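Local coordinates for putative sortase (Streptococcus pneumoniae, PDB 2W1K), which probably acts as a class C sortase, a cysteine transpeptidase that covalently joins pilin subunits into the pilus fibre of the pneumococcus, at residues Lys7-Phe12 / Tyr64-Ile69; Ser68-Glu73 / Ala133-Asn138; Leu91-Gly96 / Ile106-Ala111; Pro98-Gly103 / Asn168-Ile173. All blocks are in the same frame, centred on the assembly; numbering follows the deposited sequence.

Contact 1. Residues Lys7-Phe12 / Tyr64-Ile69; sequences KGHATF and YGYLSI
Tyr-66 reaches from strand 65-69 to helix 5-15, where its ring meets His-9 and Phe-12. The three form an aromatic cluster. CB of Tyr-66 lies 3.7 Å from CD2 of His-9, and its CG sits in the plane of the imidazole, at the ring edge. With CG anti to the backbone N (chi1 174°), His-9 carries its ring to the base of the tyrosine. Its edge points to the tyrosine face, with the planes at 82°, an edge-to-face pair. CD1 of Tyr-66 is 3.6 Å from CD2 of Phe-12, and CE1 of Tyr-66 is 3.4 Å from CB of Phe-12. His-9 CA makes a CH-pi contact over the tyrosine face, 3.7 Å from the ring centroid. CZ of Tyr-66 lies 3.4 Å from N of His-9. At the tip, OH of Tyr-66 comes 3.0 Å from C of Gly-8, which has no side chain to keep it off. CZ of Phe-12 lies 3.5 Å from O of Tyr-64. His-9 also bonds to Asp-137 through NE2 and stacks on Phe-210. The N-to-C directions of helix segment 7-12 and strand 65-69 are 140° apart, and the strand pairs with strands 74-80 and 133-137.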
# COMPACT_ATOMS: atom_id res chain seq x y z
N LYS A 7 -17.84 0.63 4.36
CA LYS A 7 -18.19 1.43 5.51
C LYS A 7 -16.93 2.06 6.16
O LYS A 7 -16.91 3.23 6.61
CB LYS A 7 -19.00 0.58 6.51
CG LYS A 7 -19.24 1.27 7.85
CD LYS A 7 -20.20 2.46 7.64
CE LYS A 7 -20.67 3.10 8.98
NZ LYS A 7 -21.98 3.85 8.81
N GLY A 8 -15.86 1.28 6.20
CA GLY A 8 -14.64 1.76 6.76
C GLY A 8 -14.10 2.86 5.88
O GLY A 8 -13.63 3.86 6.38
N HIS A 9 -14.18 2.63 4.57
CA HIS A 9 -13.72 3.59 3.57
C HIS A 9 -14.53 4.87 3.73
O HIS A 9 -13.98 5.98 3.70
CB HIS A 9 -13.89 3.05 2.14
CG HIS A 9 -13.54 4.08 1.11
ND1 HIS A 9 -14.49 4.78 0.39
CD2 HIS A 9 -12.34 4.58 0.74
CE1 HIS A 9 -13.89 5.64 -0.40
NE2 HIS A 9 -12.59 5.53 -0.22
N ALA A 10 -15.84 4.75 3.87
CA ALA A 10 -16.59 5.99 3.94
C ALA A 10 -16.19 6.71 5.25
O ALA A 10 -16.06 7.94 5.26
CB ALA A 10 -18.16 5.81 3.83
N THR A 11 -15.97 5.97 6.33
CA THR A 11 -15.58 6.69 7.54
C THR A 11 -14.16 7.35 7.42
O THR A 11 -13.98 8.57 7.72
CB THR A 11 -15.81 5.88 8.90
OG1 THR A 11 -14.55 5.44 9.46
CG2 THR A 11 -16.82 4.70 8.74
N PHE A 12 -13.18 6.54 6.97
CA PHE A 12 -11.88 7.07 6.53
C PHE A 12 -12.05 8.38 5.81
O PHE A 12 -11.59 9.43 6.30
CB PHE A 12 -11.12 6.09 5.62
CG PHE A 12 -9.82 6.66 5.11
CD1 PHE A 12 -8.80 7.00 5.99
CD2 PHE A 12 -9.65 6.93 3.73
CE1 PHE A 12 -7.59 7.55 5.50
CE2 PHE A 12 -8.45 7.48 3.25
CZ PHE A 12 -7.43 7.79 4.15
N TYR A 64 -4.15 4.57 7.27
CA TYR A 64 -3.47 5.60 6.58
C TYR A 64 -4.08 5.92 5.15
O TYR A 64 -4.01 7.08 4.67
CB TYR A 64 -2.01 5.15 6.44
CG TYR A 64 -1.16 6.14 5.61
CD1 TYR A 64 -0.86 7.41 6.09
CD2 TYR A 64 -0.63 5.77 4.35
CE1 TYR A 64 -0.09 8.32 5.34
CE2 TYR A 64 0.12 6.68 3.58
CZ TYR A 64 0.41 7.91 4.11
OH TYR A 64 1.21 8.77 3.42
N GLY A 65 -4.57 4.88 4.46
CA GLY A 65 -5.13 5.00 3.09
C GLY A 65 -6.05 3.83 2.80
O GLY A 65 -6.17 2.91 3.63
N TYR A 66 -6.76 3.89 1.66
CA TYR A 66 -7.49 2.73 1.17
C TYR A 66 -6.99 2.30 -0.17
O TYR A 66 -6.71 3.15 -1.04
CB TYR A 66 -9.02 2.96 1.08
CG TYR A 66 -9.67 2.49 2.31
CD1 TYR A 66 -9.64 3.30 3.42
CD2 TYR A 66 -10.36 1.29 2.37
CE1 TYR A 66 -10.22 2.96 4.57
CE2 TYR A 66 -10.97 0.89 3.61
CZ TYR A 66 -10.86 1.77 4.65
OH TYR A 66 -11.37 1.59 5.89
N LEU A 67 -6.97 0.99 -0.37
CA LEU A 67 -6.40 0.46 -1.57
C LEU A 67 -7.45 -0.46 -2.26
O LEU A 67 -8.12 -1.31 -1.63
CB LEU A 67 -5.10 -0.32 -1.24
CG LEU A 67 -4.33 -0.91 -2.45
CD1 LEU A 67 -2.86 -1.07 -2.08
CD2 LEU A 67 -4.86 -2.33 -2.86
N SER A 68 -7.54 -0.34 -3.56
CA SER A 68 -8.56 -1.07 -4.26
C SER A 68 -7.98 -1.65 -5.55
O SER A 68 -7.20 -0.99 -6.22
CB SER A 68 -9.75 -0.14 -4.54
OG SER A 68 -10.57 -0.71 -5.49
N ILE A 69 -8.27 -2.94 -5.83
CA ILE A 69 -7.88 -3.52 -7.14
C ILE A 69 -9.14 -4.21 -7.67
O ILE A 69 -9.40 -5.37 -7.32
CB ILE A 69 -6.77 -4.62 -7.02
CG1 ILE A 69 -5.59 -4.14 -6.22
CG2 ILE A 69 -6.49 -5.26 -8.34
CD1 ILE A 69 -4.43 -5.06 -6.27

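Contact 2. Residues Ser68-Glu73 / Ala133-Asn138; sequences SIPSLE and ALYYDN
The ring of Tyr-135 meets Pro-70 at its edge. CG of Pro-70 lies in the ring plane, 3.8 Å from CD2 of Tyr-135, and the two side chains cross at about a right angle. The setting is an antiparallel strand pair of the sortase beta-barrel, joining the first and last strands in the sheet order. CG of Tyr-135 is anti to the carbonyl carbon (chi1 -62°), and the ring brings its CD2-CE2 edge to the proline. Val-205 and Ala-209 of helix 202-209 also touch this side chain. Ser-68 and Tyr-135 form a hydrogen-bonded pair. Ser-68 N donates to Tyr-135 O at 2.9 Å, with an N-H...O angle of 144°. The return bond from Tyr-135 N to Ser-68 O is also 2.9 Å but straighter, at 162°. Ser-68 O takes a CA-H...O contact as well, from CA of Leu-134 at 3.4 Å. The hydroxyl of Ser-68 is bonded to Ala-209 O. Ile-69 and Leu-134 touch lightly, CD1 of Ile-69 to CD1 of Leu-134 at 4.2 Å. Both side chains also rest on Leu-172. After Ile-69 the chain turns into a 3-10 segment, 70-72, and direct pairing gives way to a water. That water accepts from Ser-71 N at 3.0 Å and donates to Ala-133 O at 2.6 Å.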
# COMPACT_ATOMS: atom_id res chain seq x y z
N SER A 68 -7.54 -0.34 -3.56
CA SER A 68 -8.56 -1.07 -4.26
C SER A 68 -7.98 -1.65 -5.55
O SER A 68 -7.20 -0.99 -6.22
CB SER A 68 -9.75 -0.14 -4.54
OG SER A 68 -10.57 -0.71 -5.49
N ILE A 69 -8.27 -2.94 -5.83
CA ILE A 69 -7.88 -3.52 -7.14
C ILE A 69 -9.14 -4.21 -7.67
O ILE A 69 -9.40 -5.37 -7.32
CB ILE A 69 -6.77 -4.62 -7.02
CG1 ILE A 69 -5.59 -4.14 -6.22
CG2 ILE A 69 -6.49 -5.26 -8.34
CD1 ILE A 69 -4.43 -5.06 -6.27
N PRO A 70 -9.95 -3.45 -8.39
CA PRO A 70 -11.26 -3.91 -8.83
C PRO A 70 -11.22 -5.24 -9.56
O PRO A 70 -12.12 -6.09 -9.35
CB PRO A 70 -11.79 -2.76 -9.78
CG PRO A 70 -10.99 -1.47 -9.25
CD PRO A 70 -9.64 -2.06 -8.81
N SER A 71 -10.19 -5.47 -10.36
CA SER A 71 -10.24 -6.67 -11.13
C SER A 71 -10.11 -7.89 -10.23
O SER A 71 -10.36 -8.94 -10.67
CB SER A 71 -9.25 -6.62 -12.30
OG SER A 71 -7.90 -6.68 -11.84
N LEU A 72 -9.75 -7.73 -8.96
CA LEU A 72 -9.60 -8.86 -8.02
C LEU A 72 -10.63 -8.73 -6.89
O LEU A 72 -10.59 -9.47 -5.92
CB LEU A 72 -8.21 -8.83 -7.37
CG LEU A 72 -6.98 -9.19 -8.20
CD1 LEU A 72 -5.58 -9.27 -7.51
CD2 LEU A 72 -7.30 -10.46 -9.08
N GLU A 73 -11.52 -7.75 -7.01
CA GLU A 73 -12.42 -7.32 -5.97
C GLU A 73 -11.72 -7.21 -4.63
O GLU A 73 -12.20 -7.66 -3.63
CB GLU A 73 -13.62 -8.22 -5.91
CG GLU A 73 -14.36 -8.14 -7.25
CD GLU A 73 -15.57 -9.03 -7.32
OE1 GLU A 73 -15.50 -10.10 -6.68
OE2 GLU A 73 -16.57 -8.67 -7.99
N ALA A 133 -5.65 -2.17 -13.16
CA ALA A 133 -5.65 -0.90 -12.42
C ALA A 133 -5.61 -1.16 -10.90
O ALA A 133 -6.09 -2.21 -10.44
CB ALA A 133 -6.90 -0.09 -12.82
N LEU A 134 -5.04 -0.24 -10.13
CA LEU A 134 -5.06 -0.22 -8.68
C LEU A 134 -5.37 1.24 -8.41
O LEU A 134 -4.78 2.15 -9.05
CB LEU A 134 -3.66 -0.59 -8.17
CG LEU A 134 -3.38 -0.54 -6.67
CD1 LEU A 134 -2.28 -1.51 -6.15
CD2 LEU A 134 -3.05 0.87 -6.19
N TYR A 135 -6.31 1.47 -7.51
CA TYR A 135 -6.63 2.83 -7.08
C TYR A 135 -6.30 2.98 -5.58
O TYR A 135 -6.63 2.08 -4.76
CB TYR A 135 -8.10 3.09 -7.29
CG TYR A 135 -8.50 3.00 -8.76
CD1 TYR A 135 -8.22 4.04 -9.61
CD2 TYR A 135 -9.15 1.85 -9.29
CE1 TYR A 135 -8.58 4.00 -10.91
CE2 TYR A 135 -9.49 1.76 -10.64
CZ TYR A 135 -9.24 2.87 -11.44
OH TYR A 135 -9.57 2.92 -12.76
N TYR A 136 -5.69 4.14 -5.23
CA TYR A 136 -5.25 4.32 -3.90
C TYR A 136 -5.90 5.60 -3.38
O TYR A 136 -5.69 6.66 -3.93
CB TYR A 136 -3.66 4.39 -3.84
CG TYR A 136 -3.20 4.62 -2.45
CD1 TYR A 136 -3.07 3.56 -1.55
CD2 TYR A 136 -2.94 5.92 -1.97
CE1 TYR A 136 -2.70 3.76 -0.21
CE2 TYR A 136 -2.61 6.15 -0.62
CZ TYR A 136 -2.46 5.07 0.24
OH TYR A 136 -2.22 5.26 1.57
N ASP A 137 -6.59 5.57 -2.25
CA ASP A 137 -7.26 6.77 -1.80
C ASP A 137 -6.61 7.35 -0.53
O ASP A 137 -6.56 6.63 0.50
CB ASP A 137 -8.73 6.40 -1.61
CG ASP A 137 -9.60 7.58 -1.27
OD1 ASP A 137 -9.08 8.71 -1.01
OD2 ASP A 137 -10.85 7.36 -1.27
N ASN A 138 -6.08 8.59 -0.59
CA ASN A 138 -5.37 9.17 0.58
C ASN A 138 -6.31 10.07 1.32
O ASN A 138 -5.90 10.83 2.23
CB ASN A 138 -4.11 10.00 0.22
CG ASN A 138 -4.36 11.15 -0.78
OD1 ASN A 138 -5.41 11.74 -0.88
ND2 ASN A 138 -3.36 11.45 -1.51
O HOH W 1 -7.85 -3.92 -11.30

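Contact 3. Residues Leu91-Gly96 / Ile106-Ala111; sequences LAHVDG and IRSVIA
CG of His-93 is anti to the backbone N (chi1 167°), and chi2 of Ile-110 (-45°) brings CD1 up to this histidine. CD1 of Ile-110 lies 3.9 Å from CB of His-93. The imidazole presents its edge to Ser-108, whose OG is in the ring plane, 3.6 Å from CD2 of His-93. That hydroxyl is bonded to Pro-98 O, and His-93 ND1 to Tyr-54 OH. NE2 of His-93 has a weak hydrogen bond to the same Pro-98 O. On the same strand pair, CG2 of Ile-110 packs on CB of Leu-91 at 3.6 Å. The side chains of Ala-92 and Ala-111 lie on the other face of the sheet. There CB of Ala-111 touches CG2 of Val-94 at 3.8 Å. Three backbone bonds hold the strands. Ala-92 N donates to Ala-111 O at 3.0 Å, and Ala-111 N returns to Ala-92 O at 2.7 Å, almost straight at 178°. Val-94 N reaches Val-109 O at 2.8 Å. His-93 and Ile-110 are the non-hydrogen-bonded pair between them. All touching residues are buried. This is an antiparallel pairing of the sortase beta-barrel, with strand 91-93 lying between strands 74-80 and 106-111.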
# COMPACT_ATOMS: atom_id res chain seq x y z
N LEU A 91 -4.15 -4.40 4.95
CA LEU A 91 -2.85 -4.42 4.22
C LEU A 91 -1.94 -3.53 5.02
O LEU A 91 -2.43 -2.76 5.84
CB LEU A 91 -3.01 -3.86 2.80
CG LEU A 91 -4.13 -4.55 2.04
CD1 LEU A 91 -4.34 -3.90 0.70
CD2 LEU A 91 -3.80 -6.16 1.93
N ALA A 92 -0.63 -3.60 4.83
CA ALA A 92 0.27 -2.80 5.74
C ALA A 92 1.45 -2.29 4.97
O ALA A 92 2.14 -3.08 4.30
CB ALA A 92 0.76 -3.61 6.90
N HIS A 93 1.72 -0.97 5.06
CA HIS A 93 2.88 -0.42 4.42
C HIS A 93 4.13 -0.98 5.12
O HIS A 93 4.13 -1.18 6.35
CB HIS A 93 2.83 1.11 4.50
CG HIS A 93 4.12 1.75 4.14
ND1 HIS A 93 5.11 2.01 5.09
CD2 HIS A 93 4.63 2.15 2.93
CE1 HIS A 93 6.16 2.51 4.48
NE2 HIS A 93 5.91 2.60 3.18
N VAL A 94 5.15 -1.30 4.32
CA VAL A 94 6.46 -1.84 4.79
C VAL A 94 7.44 -0.73 5.19
O VAL A 94 7.93 0.04 4.37
CB VAL A 94 7.04 -2.80 3.72
CG1 VAL A 94 8.44 -3.36 4.16
CG2 VAL A 94 6.00 -4.04 3.60
N ASP A 95 7.67 -0.61 6.49
CA ASP A 95 8.61 0.36 7.02
C ASP A 95 9.95 0.26 6.31
O ASP A 95 10.50 -0.86 6.13
CB ASP A 95 8.78 0.14 8.51
CG ASP A 95 9.68 1.23 9.18
OD1 ASP A 95 9.40 2.44 9.10
OD2 ASP A 95 10.72 0.89 9.76
N GLY A 96 10.51 1.42 5.96
CA GLY A 96 11.82 1.52 5.42
C GLY A 96 11.62 1.67 3.89
O GLY A 96 12.58 1.82 3.13
N ILE A 106 10.42 6.73 -6.30
CA ILE A 106 9.66 6.25 -5.12
C ILE A 106 9.20 4.83 -5.39
O ILE A 106 8.57 4.56 -6.43
CB ILE A 106 8.38 7.10 -4.91
CG1 ILE A 106 8.73 8.56 -4.61
CG2 ILE A 106 7.53 6.49 -3.77
CD1 ILE A 106 9.35 8.78 -3.21
N ARG A 107 9.52 3.91 -4.51
CA ARG A 107 8.94 2.56 -4.65
C ARG A 107 8.32 2.19 -3.30
O ARG A 107 9.03 1.81 -2.37
CB ARG A 107 9.94 1.52 -5.16
CG ARG A 107 9.45 -0.02 -5.09
CD ARG A 107 10.57 -0.93 -5.69
NE ARG A 107 10.03 -2.21 -6.16
CZ ARG A 107 10.79 -3.23 -6.57
NH1 ARG A 107 12.12 -3.10 -6.57
NH2 ARG A 107 10.20 -4.38 -6.99
N SER A 108 7.01 2.38 -3.17
CA SER A 108 6.36 2.27 -1.86
C SER A 108 5.86 0.80 -1.81
O SER A 108 5.30 0.31 -2.82
CB SER A 108 5.14 3.21 -1.77
OG SER A 108 4.41 2.97 -0.55
N VAL A 109 6.09 0.09 -0.69
CA VAL A 109 5.81 -1.41 -0.64
C VAL A 109 4.71 -1.64 0.38
O VAL A 109 4.83 -1.16 1.50
CB VAL A 109 7.06 -2.29 -0.31
CG1 VAL A 109 6.69 -3.76 -0.44
CG2 VAL A 109 8.20 -2.07 -1.40
N ILE A 110 3.64 -2.29 -0.04
CA ILE A 110 2.46 -2.58 0.82
C ILE A 110 2.41 -4.15 0.90
O ILE A 110 2.42 -4.84 -0.15
CB ILE A 110 1.13 -2.10 0.19
CG1 ILE A 110 1.00 -0.53 -0.12
CG2 ILE A 110 -0.13 -2.52 1.01
CD1 ILE A 110 1.44 0.32 0.89
N ALA A 111 2.30 -4.69 2.11
CA ALA A 111 2.24 -6.13 2.23
C ALA A 111 0.81 -6.64 2.49
O ALA A 111 -0.08 -5.91 2.98
CB ALA A 111 3.24 -6.62 3.33

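Contact 4. Residues Pro98-Gly103 / Asn168-Ile173; sequences PLPLDG and NIMTLI
The loop between strands 91-93 and 106-111 of the sortase beta-barrel is tied to strand 168-176 where Asn-168 meets Leu-101 and Gly-103. The link is a side-chain amide holding two backbone carbonyls. ND2 of Asn-168 donates to Leu-101 O at 3.0 Å, with an N-H...O angle of 167°. The same nitrogen donates to Gly-103 O at 2.9 Å and 176°. Both oxygens lie almost exactly in the amide plane, and each bond falls on a lone pair in the plane of its carbonyl. Two straight bonds of this kind fix the rotation of the amide. They tie the carbonyls of the residues before and after Asp-102 to the start of the strand segment. CB of Asn-168 comes close as well, 3.6 Å from Gly-103 O. The other end of the amide, OD1, has a weak hydrogen bond to Arg-191 NE. Asp-102 N is bonded to a MES molecule, probably from the crystallisation liquor. Farther up the loop, Pro-100 is the centre of an inverse gamma turn, closed by the bond from Leu-101 N to Leu-99 O at 2.7 Å. Pro-100 is buried, and it meets the strand segment through an apolar contact. Met-170 bends at its thioether (chi3 -87°), and that torsion sets the methyl against the proline. CE of Met-170 touches CB of Pro-100 at 3.6 Å.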
# COMPACT_ATOMS: atom_id res chain seq x y z
N PRO A 98 9.36 4.16 1.08
CA PRO A 98 8.60 5.38 1.12
C PRO A 98 7.10 5.16 1.20
O PRO A 98 6.52 4.17 0.68
CB PRO A 98 9.08 6.14 -0.17
CG PRO A 98 9.44 4.95 -1.16
CD PRO A 98 10.20 4.02 -0.15
N LEU A 99 6.44 6.10 1.81
CA LEU A 99 4.96 6.20 1.66
C LEU A 99 4.63 6.62 0.19
O LEU A 99 5.46 7.26 -0.52
CB LEU A 99 4.39 7.22 2.68
CG LEU A 99 4.72 6.75 4.12
CD1 LEU A 99 4.52 7.93 5.18
CD2 LEU A 99 3.77 5.58 4.58
N PRO A 100 3.42 6.30 -0.25
CA PRO A 100 3.11 6.41 -1.69
C PRO A 100 2.82 7.87 -2.15
O PRO A 100 1.69 8.24 -2.40
CB PRO A 100 1.85 5.45 -1.83
CG PRO A 100 1.18 5.68 -0.44
CD PRO A 100 2.36 5.52 0.49
N LEU A 101 3.86 8.72 -2.20
CA LEU A 101 3.64 10.11 -2.60
C LEU A 101 4.22 10.31 -3.98
O LEU A 101 4.90 9.46 -4.46
CB LEU A 101 4.36 11.07 -1.65
CG LEU A 101 4.05 10.97 -0.18
CD1 LEU A 101 4.97 12.01 0.57
CD2 LEU A 101 2.60 11.30 0.07
N ASP A 102 3.96 11.45 -4.59
CA ASP A 102 4.48 11.73 -5.88
C ASP A 102 6.02 11.90 -5.92
O ASP A 102 6.64 12.07 -4.91
CB ASP A 102 3.72 12.90 -6.40
CG ASP A 102 3.93 14.14 -5.53
OD1 ASP A 102 5.02 14.27 -4.86
OD2 ASP A 102 2.99 15.00 -5.54
N GLY A 103 6.65 11.86 -7.10
CA GLY A 103 8.09 12.13 -7.15
C GLY A 103 8.87 11.01 -7.82
O GLY A 103 8.38 9.86 -7.92
N ASN A 168 7.84 6.02 -10.43
CA ASN A 168 7.07 6.10 -9.23
C ASN A 168 6.24 4.79 -9.17
O ASN A 168 5.37 4.57 -10.02
CB ASN A 168 6.18 7.35 -9.23
CG ASN A 168 5.46 7.56 -7.90
OD1 ASN A 168 4.45 6.91 -7.61
ND2 ASN A 168 5.96 8.50 -7.10
N ILE A 169 6.49 3.98 -8.13
CA ILE A 169 6.04 2.61 -8.11
C ILE A 169 5.34 2.28 -6.83
O ILE A 169 5.71 2.82 -5.79
CB ILE A 169 7.25 1.67 -8.24
CG1 ILE A 169 8.07 2.02 -9.51
CG2 ILE A 169 6.82 0.19 -8.24
CD1 ILE A 169 7.42 1.67 -10.93
N MET A 170 4.32 1.45 -6.90
CA MET A 170 3.78 0.82 -5.72
C MET A 170 4.00 -0.68 -5.89
O MET A 170 3.61 -1.22 -6.98
CB MET A 170 2.28 1.05 -5.58
CG MET A 170 1.70 0.41 -4.29
SD MET A 170 0.01 0.94 -4.02
CE MET A 170 0.35 2.45 -3.09
N THR A 171 4.68 -1.32 -4.93
CA THR A 171 4.97 -2.77 -5.07
C THR A 171 4.15 -3.51 -4.03
O THR A 171 4.12 -3.12 -2.83
CB THR A 171 6.46 -3.12 -4.90
OG1 THR A 171 7.22 -2.46 -5.94
CG2 THR A 171 6.74 -4.69 -4.89
N LEU A 172 3.35 -4.50 -4.49
CA LEU A 172 2.56 -5.38 -3.61
C LEU A 172 3.40 -6.63 -3.26
O LEU A 172 3.99 -7.27 -4.15
CB LEU A 172 1.27 -5.80 -4.30
CG LEU A 172 0.11 -4.80 -4.21
CD1 LEU A 172 0.31 -3.32 -3.87
CD2 LEU A 172 -1.10 -5.02 -5.07
N ILE A 173 3.46 -7.00 -1.97
CA ILE A 173 4.23 -8.19 -1.61
C ILE A 173 3.37 -9.15 -0.80
O ILE A 173 2.64 -8.73 0.09
CB ILE A 173 5.51 -7.83 -0.75
CG1 ILE A 173 6.33 -9.13 -0.51
CG2 ILE A 173 5.08 -7.08 0.57
CD1 ILE A 173 7.77 -8.87 0.05

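In the fold
From the N terminus, contact 1 comes first. It closes a long loop that includes helix 18-34 and brings helix 5-15 onto strand 65-69. Contact 2 opens on the end of that same strand, with Ser-68 and Ile-69 common to both. It closes at strand 133-137, where the first and last strands of the sheet meet. Contact 3 lies entirely within that loop and joins neighbouring strands 91-93 and 106-111. Contact 4 starts in the connection between those strands and ends on strand 168-176, so it crosses both contact 2 and contact 3. Strands 106-111 and 168-176 are also neighbours. Leu-172 packs against Ile-69, linking contact 4 to contacts 1 and 2.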